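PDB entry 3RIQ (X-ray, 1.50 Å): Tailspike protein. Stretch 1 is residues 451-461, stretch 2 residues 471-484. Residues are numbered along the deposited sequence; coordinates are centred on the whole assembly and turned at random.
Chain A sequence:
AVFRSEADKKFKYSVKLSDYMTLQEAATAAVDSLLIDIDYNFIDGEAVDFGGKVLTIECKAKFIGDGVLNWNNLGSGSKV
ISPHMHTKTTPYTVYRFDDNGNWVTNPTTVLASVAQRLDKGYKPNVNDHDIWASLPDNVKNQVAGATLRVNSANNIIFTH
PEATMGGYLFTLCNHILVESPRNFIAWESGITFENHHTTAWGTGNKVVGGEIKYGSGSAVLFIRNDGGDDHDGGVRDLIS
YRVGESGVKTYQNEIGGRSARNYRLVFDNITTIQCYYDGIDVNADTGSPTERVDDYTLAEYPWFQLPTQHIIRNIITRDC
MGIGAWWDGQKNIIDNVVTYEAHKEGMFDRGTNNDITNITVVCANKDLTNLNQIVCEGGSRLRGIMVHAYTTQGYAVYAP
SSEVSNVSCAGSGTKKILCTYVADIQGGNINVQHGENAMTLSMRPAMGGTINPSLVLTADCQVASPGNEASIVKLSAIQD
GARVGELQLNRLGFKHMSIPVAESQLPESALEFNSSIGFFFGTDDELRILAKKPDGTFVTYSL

Stretch 1 451-461: INPSLVLTADC
Stretch 2 (471-484) SIVKLSAIQDGARV

Antiparallel strands join by a repeating backbone ladder, and side chains then decide how each face is filled; two stretches of this tailspike protein illustrate the principle. Strand 455-461 runs at 171° to strand 471-479, both in extended conformation, their axes approaching to 4.6 Å. Val 456 pairs with Ser 476, Thr 458 with Lys 474 and Asp 460 with Ile 472, each through two hydrogen bonds: Val 456 N to Ser 476 O is 3.2 Å and Ser 476 N to Val 456 O 3.1 Å, while Thr 458 N to Lys 474 O is 2.9 Å and Asp 460 N to Ile 472 O 2.9 Å, with their return bonds of similar length. Between them lie the non-hydrogen-bonded pairs Leu 457-Leu 475 (CA-CA 4.5 Å) and Ala 459-Val 473 (CA-CA 5.0 Å); Cys 461-Ser 471 (CA-CA 4.3 Å) follows at the end. The approach is closest at the first and last of these.

The face bearing these pairs is buried. Leu 457 and Leu 475, both t,p, interlock, Leu 457 CB lying 4.1 Å from Leu 475 CD1; that same CD1 meets Leu 455 CD2 at 3.8 Å. Ala 459 is too short to reach Val 473 (t), whose CG1 instead lies 4.5 Å from Leu 457 CD1.

The other face is more polar. Lys 474 (m,t,t,t) extends its NZ to 3.5 Å from OD1 of Asp 460 (t), a long salt bridge reinforced by a water 2.6 Å from each of these two atoms.

Beyond the ladder, a type I' turn from Gln 479 to Ala 482, with positive phi at Asp 480 and Gly 481, folds Arg 483 back. The chi angles of Arg 483 (-54°, -129°, 63°, 85°) bring Arg 483 NH1 to 2.9 Å from Pro 453 O and Arg 483 NE to 2.8 Å from Ser 476 OG, the latter a bond within the second stretch. Val 456 CG2 covers one guanidinium face, 3.5 Å from Arg 483 CZ. Nearby, Ile 478 (t,t) pushes CD1 to 3.4 Å from Asn 452 CB.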

# COMPACT_ATOMS: atom_id res chain seq x y z
N ILE A 451 -29.08 -21.26 9.03
CA ILE A 451 -27.87 -22.04 8.78
C ILE A 451 -27.77 -22.33 7.27
O ILE A 451 -26.69 -22.26 6.68
CB ILE A 451 -27.91 -23.41 9.55
CG1 ILE A 451 -27.92 -23.21 11.06
CG2 ILE A 451 -26.77 -24.34 9.12
CD1 ILE A 451 -26.83 -22.31 11.57
N ASN A 452 -28.90 -22.69 6.65
CA ASN A 452 -28.94 -23.14 5.26
C ASN A 452 -29.42 -22.06 4.31
O ASN A 452 -30.18 -21.17 4.71
CB ASN A 452 -29.88 -24.36 5.14
CG ASN A 452 -29.46 -25.51 6.04
OD1 ASN A 452 -30.21 -25.89 6.97
ND2 ASN A 452 -28.26 -26.03 5.81
N PRO A 453 -28.97 -22.12 3.04
CA PRO A 453 -29.37 -21.10 2.06
C PRO A 453 -30.84 -21.21 1.65
O PRO A 453 -31.38 -22.30 1.64
CB PRO A 453 -28.41 -21.36 0.87
CG PRO A 453 -28.04 -22.82 0.99
CD PRO A 453 -27.95 -23.04 2.50
N SER A 454 -31.46 -20.07 1.32
CA SER A 454 -32.84 -20.07 0.85
C SER A 454 -32.92 -20.42 -0.65
O SER A 454 -33.98 -20.80 -1.15
CB SER A 454 -33.49 -18.71 1.12
OG SER A 454 -33.80 -18.55 2.52
N LEU A 455 -31.81 -20.32 -1.36
CA LEU A 455 -31.77 -20.60 -2.81
C LEU A 455 -30.44 -21.25 -3.14
O LEU A 455 -29.40 -20.76 -2.69
CB LEU A 455 -31.93 -19.30 -3.60
CG LEU A 455 -31.95 -19.32 -5.14
CD1 LEU A 455 -32.68 -18.08 -5.66
CD2 LEU A 455 -30.53 -19.43 -5.75
N VAL A 456 -30.46 -22.34 -3.90
CA VAL A 456 -29.24 -22.90 -4.47
C VAL A 456 -29.45 -23.17 -5.96
O VAL A 456 -30.41 -23.87 -6.35
CB VAL A 456 -28.83 -24.23 -3.79
CG1 VAL A 456 -27.56 -24.75 -4.43
CG2 VAL A 456 -28.66 -24.05 -2.27
N LEU A 457 -28.60 -22.56 -6.79
CA LEU A 457 -28.54 -22.80 -8.23
C LEU A 457 -27.27 -23.61 -8.53
O LEU A 457 -26.18 -23.17 -8.18
CB LEU A 457 -28.48 -21.46 -8.97
CG LEU A 457 -28.34 -21.45 -10.50
CD1 LEU A 457 -29.64 -21.97 -11.19
CD2 LEU A 457 -27.96 -20.05 -11.02
N THR A 458 -27.40 -24.77 -9.16
CA THR A 458 -26.28 -25.70 -9.33
C THR A 458 -25.99 -25.94 -10.81
O THR A 458 -26.93 -26.16 -11.61
CB THR A 458 -26.60 -27.07 -8.69
OG1 THR A 458 -26.97 -26.87 -7.31
CG2 THR A 458 -25.41 -28.02 -8.78
N ALA A 459 -24.72 -25.88 -11.17
CA ALA A 459 -24.21 -26.31 -12.48
C ALA A 459 -23.49 -27.61 -12.22
O ALA A 459 -22.48 -27.61 -11.50
CB ALA A 459 -23.22 -25.29 -12.99
N ASP A 460 -23.97 -28.73 -12.78
CA ASP A 460 -23.36 -30.02 -12.47
C ASP A 460 -22.85 -30.66 -13.75
O ASP A 460 -23.65 -31.11 -14.58
CB ASP A 460 -24.40 -30.92 -11.77
CG ASP A 460 -23.84 -32.27 -11.35
OD1 ASP A 460 -24.39 -32.84 -10.38
OD2 ASP A 460 -22.88 -32.77 -11.97
N CYS A 461 -21.52 -30.70 -13.92
CA CYS A 461 -20.93 -31.23 -15.14
C CYS A 461 -20.86 -32.74 -15.10
O CYS A 461 -20.22 -33.32 -14.22
CB CYS A 461 -19.52 -30.66 -15.35
SG CYS A 461 -18.72 -31.32 -16.86
N SER A 471 -24.07 -31.36 -19.01
CA SER A 471 -24.41 -30.89 -17.68
C SER A 471 -25.89 -31.02 -17.33
O SER A 471 -26.77 -31.15 -18.21
CB SER A 471 -24.00 -29.41 -17.51
OG SER A 471 -24.91 -28.56 -18.22
N ILE A 472 -26.15 -30.92 -16.03
CA ILE A 472 -27.50 -30.76 -15.50
C ILE A 472 -27.53 -29.42 -14.75
O ILE A 472 -26.58 -29.08 -14.04
CB ILE A 472 -27.87 -31.92 -14.54
CG1 ILE A 472 -27.72 -33.27 -15.23
CG2 ILE A 472 -29.30 -31.75 -14.05
CD1 ILE A 472 -27.82 -34.46 -14.24
N VAL A 473 -28.59 -28.63 -14.96
CA VAL A 473 -28.80 -27.38 -14.21
C VAL A 473 -29.92 -27.61 -13.19
O VAL A 473 -30.92 -28.27 -13.51
CB VAL A 473 -29.13 -26.26 -15.21
CG1 VAL A 473 -29.72 -24.98 -14.51
CG2 VAL A 473 -27.89 -25.93 -16.04
N LYS A 474 -29.77 -27.10 -11.98
CA LYS A 474 -30.73 -27.32 -10.92
C LYS A 474 -30.99 -26.03 -10.19
O LYS A 474 -30.07 -25.18 -10.07
CB LYS A 474 -30.23 -28.35 -9.90
CG LYS A 474 -29.70 -29.62 -10.50
CD LYS A 474 -28.97 -30.43 -9.44
CE LYS A 474 -28.38 -31.68 -10.06
NZ LYS A 474 -27.61 -32.52 -9.10
N LEU A 475 -32.20 -25.86 -9.66
CA LEU A 475 -32.54 -24.69 -8.84
C LEU A 475 -33.56 -25.12 -7.80
O LEU A 475 -34.56 -25.76 -8.16
CB LEU A 475 -33.11 -23.56 -9.71
CG LEU A 475 -33.60 -22.28 -9.01
CD1 LEU A 475 -32.46 -21.59 -8.22
CD2 LEU A 475 -34.27 -21.29 -10.01
N SER A 476 -33.31 -24.82 -6.52
CA SER A 476 -34.20 -25.32 -5.46
C SER A 476 -34.39 -24.32 -4.32
O SER A 476 -33.49 -23.49 -4.04
CB SER A 476 -33.70 -26.67 -4.87
OG SER A 476 -32.44 -26.45 -4.19
N ALA A 477 -35.56 -24.39 -3.71
CA ALA A 477 -35.89 -23.68 -2.48
C ALA A 477 -35.64 -24.60 -1.27
O ALA A 477 -35.01 -25.65 -1.41
CB ALA A 477 -37.38 -23.22 -2.50
N ILE A 478 -36.12 -24.19 -0.10
CA ILE A 478 -35.95 -24.98 1.12
C ILE A 478 -37.28 -24.96 1.89
O ILE A 478 -38.05 -24.00 1.82
CB ILE A 478 -34.73 -24.44 1.98
CG1 ILE A 478 -34.26 -25.48 3.03
CG2 ILE A 478 -35.04 -23.05 2.60
CD1 ILE A 478 -32.87 -25.18 3.67
N GLN A 479 -37.52 -26.04 2.63
CA GLN A 479 -38.72 -26.17 3.49
C GLN A 479 -38.41 -27.13 4.65
O GLN A 479 -37.91 -28.22 4.41
CB GLN A 479 -39.92 -26.72 2.67
CG GLN A 479 -41.23 -26.75 3.44
CD GLN A 479 -41.78 -25.38 3.76
OE1 GLN A 479 -41.73 -24.48 2.92
NE2 GLN A 479 -42.30 -25.21 4.98
N ASP A 480 -38.67 -26.71 5.89
CA ASP A 480 -38.32 -27.52 7.07
C ASP A 480 -36.85 -27.93 7.02
O ASP A 480 -36.49 -29.02 7.46
CB ASP A 480 -39.23 -28.76 7.20
CG ASP A 480 -40.70 -28.41 7.25
OD1 ASP A 480 -41.07 -27.30 7.72
OD2 ASP A 480 -41.49 -29.25 6.79
N GLY A 481 -36.00 -27.03 6.53
CA GLY A 481 -34.56 -27.28 6.55
C GLY A 481 -34.03 -28.20 5.47
O GLY A 481 -32.83 -28.46 5.43
N ALA A 482 -34.92 -28.70 4.61
CA ALA A 482 -34.54 -29.60 3.52
C ALA A 482 -34.79 -28.96 2.15
O ALA A 482 -35.76 -28.21 1.97
CB ALA A 482 -35.29 -30.92 3.63
N ARG A 483 -33.91 -29.23 1.19
CA ARG A 483 -34.12 -28.64 -0.14
C ARG A 483 -35.37 -29.22 -0.80
O ARG A 483 -35.63 -30.44 -0.71
CB ARG A 483 -32.89 -28.76 -1.03
CG ARG A 483 -31.63 -28.17 -0.36
CD ARG A 483 -30.87 -27.19 -1.22
NE ARG A 483 -31.62 -25.99 -1.55
CZ ARG A 483 -31.70 -24.91 -0.78
NH1 ARG A 483 -31.12 -24.90 0.42
NH2 ARG A 483 -32.37 -23.84 -1.22
N VAL A 484 -36.14 -28.35 -1.47
CA VAL A 484 -37.43 -28.76 -2.05
C VAL A 484 -37.72 -27.99 -3.34
O VAL A 484 -37.04 -27.01 -3.65
CB VAL A 484 -38.64 -28.51 -1.09
CG1 VAL A 484 -38.54 -29.31 0.19
CG2 VAL A 484 -38.82 -27.04 -0.81
O HOH W 1 -25.36 -31.53 -8.31